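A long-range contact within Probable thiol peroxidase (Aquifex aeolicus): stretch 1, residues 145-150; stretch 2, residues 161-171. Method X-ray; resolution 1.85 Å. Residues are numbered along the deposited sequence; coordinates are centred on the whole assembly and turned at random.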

ATOM      1  N   VAL D 145       2.633  24.611  -6.495  1.00 16.02           N
ATOM      2  CA  VAL D 145       2.771  24.095  -7.846  1.00 14.46           C
ATOM      3  C   VAL D 145       2.662  25.315  -8.758  1.00 16.42           C
ATOM      4  O   VAL D 145       1.635  25.986  -8.786  1.00 17.42           O
ATOM      5  CB  VAL D 145       1.641  23.101  -8.186  1.00 14.29           C
ATOM      6  CG1 VAL D 145       1.796  22.615  -9.616  1.00 14.89           C
ATOM      7  CG2 VAL D 145       1.668  21.932  -7.208  1.00 14.65           C
ATOM      8  N   ALA D 146       3.722  25.599  -9.501  1.00 17.05           N
ATOM      9  CA  ALA D 146       3.738  26.758 -10.381  1.00 18.46           C
ATOM     10  C   ALA D 146       3.520  26.386 -11.837  1.00 18.85           C
ATOM     11  O   ALA D 146       3.256  27.253 -12.670  1.00 19.65           O
ATOM     12  CB  ALA D 146       5.062  27.498 -10.227  1.00 20.06           C
ATOM     13  N   TYR D 147       3.619  25.095 -12.138  1.00 18.20           N
ATOM     14  CA  TYR D 147       3.465  24.612 -13.503  1.00 18.54           C
ATOM     15  C   TYR D 147       3.183  23.116 -13.522  1.00 18.87           C
ATOM     16  O   TYR D 147       3.667  22.376 -12.665  1.00 17.86           O
ATOM     17  CB  TYR D 147       4.757  24.891 -14.280  1.00 17.98           C
ATOM     18  CG  TYR D 147       4.851  24.225 -15.634  1.00 18.23           C
ATOM     19  CD1 TYR D 147       4.396  24.868 -16.785  1.00 20.41           C
ATOM     20  CD2 TYR D 147       5.415  22.956 -15.766  1.00 16.56           C
ATOM     21  CE1 TYR D 147       4.506  24.263 -18.038  1.00 20.37           C
ATOM     22  CE2 TYR D 147       5.525  22.343 -17.007  1.00 18.68           C
ATOM     23  CZ  TYR D 147       5.070  23.004 -18.140  1.00 19.53           C
ATOM     24  OH  TYR D 147       5.193  22.399 -19.369  1.00 19.56           O
ATOM     25  N   VAL D 148       2.403  22.673 -14.505  1.00 20.03           N
ATOM     26  CA  VAL D 148       2.091  21.256 -14.649  1.00 18.52           C
ATOM     27  C   VAL D 148       1.976  20.866 -16.116  1.00 19.38           C
ATOM     28  O   VAL D 148       1.482  21.638 -16.942  1.00 19.73           O
ATOM     29  CB  VAL D 148       0.747  20.867 -13.968  1.00 19.44           C
ATOM     30  CG1 VAL D 148       0.786  21.193 -12.485  1.00 19.67           C
ATOM     31  CG2 VAL D 148      -0.406  21.587 -14.645  1.00 22.10           C
ATOM     32  N   GLN D 149       2.460  19.674 -16.438  1.00 16.68           N
ATOM     33  CA  GLN D 149       2.350  19.147 -17.784  1.00 16.01           C
ATOM     34  C   GLN D 149       2.129  17.646 -17.700  1.00 15.94           C
ATOM     35  O   GLN D 149       2.970  16.909 -17.189  1.00 16.16           O
ATOM     36  CB  GLN D 149       3.597  19.422 -18.633  1.00 16.01           C
ATOM     37  CG  GLN D 149       3.488  18.748 -20.007  1.00 17.38           C
ATOM     38  CD  GLN D 149       4.737  18.862 -20.866  1.00 17.66           C
ATOM     39  OE1 GLN D 149       4.917  18.088 -21.806  1.00 18.03           O
ATOM     40  NE2 GLN D 149       5.599  19.828 -20.558  1.00 19.36           N
ATOM     41  N   LEU D 150       0.973  17.202 -18.174  1.00 15.68           N
ATOM     42  CA  LEU D 150       0.660  15.787 -18.187  1.00 15.39           C
ATOM     43  C   LEU D 150       0.671  15.377 -19.648  1.00 14.14           C
ATOM     44  O   LEU D 150      -0.182  15.820 -20.417  1.00 14.07           O
ATOM     45  CB  LEU D 150      -0.728  15.524 -17.597  1.00 15.81           C
ATOM     46  CG  LEU D 150      -1.179  14.062 -17.681  1.00 14.85           C
ATOM     47  CD1 LEU D 150      -0.270  13.199 -16.804  1.00 13.91           C
ATOM     48  CD2 LEU D 150      -2.622  13.932 -17.222  1.00 15.20           C
ATOM     49  N   ASP D 161      11.087  22.173 -24.128  1.00 28.74           N
ATOM     50  CA  ASP D 161      11.293  23.618 -24.126  1.00 29.60           C
ATOM     51  C   ASP D 161      10.372  24.365 -23.170  1.00 28.42           C
ATOM     52  O   ASP D 161      10.810  25.267 -22.458  1.00 27.68           O
ATOM     53  CB  ASP D 161      11.113  24.179 -25.540  1.00 33.15           C
ATOM     54  CG  ASP D 161      12.089  23.580 -26.528  1.00 37.32           C
ATOM     55  OD1 ASP D 161      13.308  23.604 -26.246  1.00 38.17           O
ATOM     56  OD2 ASP D 161      11.637  23.089 -27.587  1.00 39.31           O
ATOM     57  N   GLU D 162       9.098  23.992 -23.164  1.00 28.11           N
ATOM     58  CA  GLU D 162       8.114  24.639 -22.304  1.00 29.08           C
ATOM     59  C   GLU D 162       8.553  24.606 -20.842  1.00 26.59           C
ATOM     60  O   GLU D 162       8.413  25.589 -20.117  1.00 27.73           O
ATOM     61  CB  GLU D 162       6.752  23.954 -22.461  1.00 30.34           C
ATOM     62  CG  GLU D 162       5.622  24.628 -21.703  1.00 35.25           C
ATOM     63  CD  GLU D 162       4.270  24.004 -21.996  1.00 37.66           C
ATOM     64  OE1 GLU D 162       3.840  24.035 -23.171  1.00 40.29           O
ATOM     65  OE2 GLU D 162       3.638  23.481 -21.056  1.00 36.78           O
ATOM     66  N   VAL D 163       9.086  23.469 -20.417  1.00 26.29           N
ATOM     67  CA  VAL D 163       9.551  23.315 -19.047  1.00 24.77           C
ATOM     68  C   VAL D 163      10.733  24.253 -18.793  1.00 25.97           C
ATOM     69  O   VAL D 163      10.709  25.065 -17.866  1.00 25.78           O
ATOM     70  CB  VAL D 163       9.987  21.858 -18.777  1.00 23.59           C
ATOM     71  CG1 VAL D 163      10.510  21.727 -17.367  1.00 22.70           C
ATOM     72  CG2 VAL D 163       8.812  20.909 -19.000  1.00 22.60           C
ATOM     73  N   VAL D 164      11.760  24.138 -19.630  1.00 27.16           N
ATOM     74  CA  VAL D 164      12.960  24.960 -19.505  1.00 28.77           C
ATOM     75  C   VAL D 164      12.644  26.450 -19.391  1.00 28.25           C
ATOM     76  O   VAL D 164      13.166  27.133 -18.513  1.00 28.19           O
ATOM     77  CB  VAL D 164      13.901  24.753 -20.711  1.00 30.27           C
ATOM     78  CG1 VAL D 164      15.123  25.655 -20.583  1.00 31.54           C
ATOM     79  CG2 VAL D 164      14.325  23.297 -20.790  1.00 30.29           C
ATOM     80  N   ASN D 165      11.789  26.952 -20.274  1.00 29.26           N
ATOM     81  CA  ASN D 165      11.431  28.366 -20.249  1.00 29.58           C
ATOM     82  C   ASN D 165      10.761  28.769 -18.941  1.00 28.68           C
ATOM     83  O   ASN D 165      11.035  29.841 -18.402  1.00 28.22           O
ATOM     84  CB  ASN D 165      10.510  28.706 -21.422  1.00 32.86           C
ATOM     85  CG  ASN D 165      11.133  28.373 -22.764  1.00 34.64           C
ATOM     86  OD1 ASN D 165      12.319  28.622 -22.988  1.00 36.37           O
ATOM     87  ND2 ASN D 165      10.334  27.815 -23.667  1.00 36.39           N
ATOM     88  N   LYS D 166       9.888  27.909 -18.426  1.00 26.88           N
ATOM     89  CA  LYS D 166       9.200  28.203 -17.178  1.00 25.34           C
ATOM     90  C   LYS D 166      10.198  28.276 -16.024  1.00 25.80           C
ATOM     91  O   LYS D 166      10.143  29.193 -15.201  1.00 26.90           O
ATOM     92  CB  LYS D 166       8.143  27.132 -16.889  1.00 25.94           C
ATOM     93  CG  LYS D 166       7.287  27.439 -15.673  1.00 26.15           C
ATOM     94  CD  LYS D 166       6.494  28.720 -15.867  1.00 27.12           C
ATOM     95  CE  LYS D 166       5.685  29.053 -14.631  1.00 28.85           C
ATOM     96  NZ  LYS D 166       4.850  30.279 -14.818  1.00 33.54           N
ATOM     97  N   VAL D 167      11.105  27.307 -15.962  1.00 26.35           N
ATOM     98  CA  VAL D 167      12.115  27.289 -14.912  1.00 27.66           C
ATOM     99  C   VAL D 167      12.872  28.617 -14.911  1.00 29.07           C
ATOM    100  O   VAL D 167      13.062  29.233 -13.863  1.00 27.68           O
ATOM    101  CB  VAL D 167      13.119  26.137 -15.120  1.00 28.16           C
ATOM    102  CG1 VAL D 167      14.195  26.180 -14.043  1.00 27.19           C
ATOM    103  CG2 VAL D 167      12.393  24.802 -15.071  1.00 29.15           C
ATOM    104  N   LYS D 168      13.294  29.056 -16.094  1.00 30.70           N
ATOM    105  CA  LYS D 168      14.026  30.313 -16.228  1.00 33.09           C
ATOM    106  C   LYS D 168      13.193  31.477 -15.714  1.00 34.52           C
ATOM    107  O   LYS D 168      13.697  32.356 -15.012  1.00 33.90           O
ATOM    108  CB  LYS D 168      14.396  30.558 -17.691  1.00 33.42           C
ATOM    109  CG  LYS D 168      15.340  29.522 -18.264  1.00 35.88           C
ATOM    110  CD  LYS D 168      15.701  29.838 -19.703  1.00 38.58           C
ATOM    111  CE  LYS D 168      16.684  28.818 -20.250  1.00 39.45           C
ATOM    112  NZ  LYS D 168      17.931  28.771 -19.435  1.00 42.17           N
ATOM    113  N   GLU D 169      11.912  31.472 -16.066  1.00 35.67           N
ATOM    114  CA  GLU D 169      10.995  32.519 -15.645  1.00 37.67           C
ATOM    115  C   GLU D 169      10.936  32.598 -14.123  1.00 38.26           C
ATOM    116  O   GLU D 169      10.894  33.688 -13.551  1.00 37.18           O
ATOM    117  CB  GLU D 169       9.598  32.240 -16.191  1.00 40.10           C
ATOM    118  CG  GLU D 169       8.595  33.346 -15.934  1.00 43.83           C
ATOM    119  CD  GLU D 169       7.170  32.834 -15.942  1.00 46.99           C
ATOM    120  OE1 GLU D 169       6.789  32.136 -14.978  1.00 48.91           O
ATOM    121  OE2 GLU D 169       6.435  33.116 -16.911  1.00 48.73           O
ATOM    122  N   LEU D 170      10.931  31.439 -13.470  1.00 38.03           N
ATOM    123  CA  LEU D 170      10.875  31.391 -12.014  1.00 38.53           C
ATOM    124  C   LEU D 170      12.226  31.738 -11.394  1.00 39.87           C
ATOM    125  O   LEU D 170      12.313  31.984 -10.192  1.00 39.97           O
ATOM    126  CB  LEU D 170      10.425  30.004 -11.545  1.00 37.95           C
ATOM    127  CG  LEU D 170       9.040  29.543 -12.011  1.00 38.29           C
ATOM    128  CD1 LEU D 170       8.722  28.186 -11.406  1.00 37.56           C
ATOM    129  CD2 LEU D 170       7.991  30.563 -11.600  1.00 38.29           C
ATOM    130  N   ILE D 171      13.265  31.756 -12.228  1.00 41.28           N
ATOM    131  CA  ILE D 171      14.632  32.083 -11.813  1.00 42.99           C
ATOM    132  C   ILE D 171      15.383  30.899 -11.214  1.00 43.76           C
ATOM    133  O   ILE D 171      14.847  29.772 -11.248  1.00 44.77           O
ATOM    134  CB  ILE D 171      14.626  33.253 -10.824  1.00 41.96           C
ATOM    135  OXT ILE D 171      16.512  31.115 -10.726  1.00 45.64           O
TER
HETATM  136  O   HOH W   1       3.085  29.983 -12.404  1.00 32.39           O

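A hydrogen bond of 2.5 Å, from Tyr 147 OH to Glu 162 OE2, is the most striking feature of this contact, and it illustrates a packing of 320 Å² in which one direct hydrogen bond joins helix and strand, alongside a water bridge. Phenol donates to carboxylate, a pairing of a fairly acidic hydroxyl with a charged acceptor that favours short distances. The same hydroxyl also accepts from its own strand: Gln 149 NE2 lies 2.9 Å from Tyr 147 OH, so the phenol oxygen relays between amide and carboxylate.

The backbones provide a simple frame. Strand 145-150 and helix 161-170 run almost exactly antiparallel, at 175°, with their axes approaching to 9.8 Å, a spacing that side chains must fill. The CA-to-CB bonds of Tyr 147, Val 148 and Gln 149 alternate, toward the helix, away and toward, while that of Ala 146 also points toward the helix and breaks the pattern, with phi/psi of -103/-13, far from regular strand values. On the helix, Glu 162, Lys 166 and Leu 170 recur every four residues and all point toward the strand, while the CA-to-CB bond of Val 163 points sideways, yet its CG2 still reaches the strand.

Tyr 147 contributes the largest covered area. Beyond its hydroxyl, Tyr 147 CE2 meets Val 163 CG2 at 4.1 Å, and Tyr 147 CB lies 3.9 Å from Lys 166 CG, so the aliphatic part of the lysine serves as packing surface. Farther along, Ala 146 CB meets Leu 170 CD1 at 3.9 Å, an apolar contact.

The charged end of Lys 166 is satisfied separately. Lys 166 NZ forms a 2.7 Å salt bridge with Glu 169 OE1 within the helix, and donates to a water, whose oxygen is 3.0 Å from Lys 166 NZ. The water oxygen lies 2.7 Å from Ala 146 O, to which the water donates. One lysine thus packs through its chain and bridges through solvent.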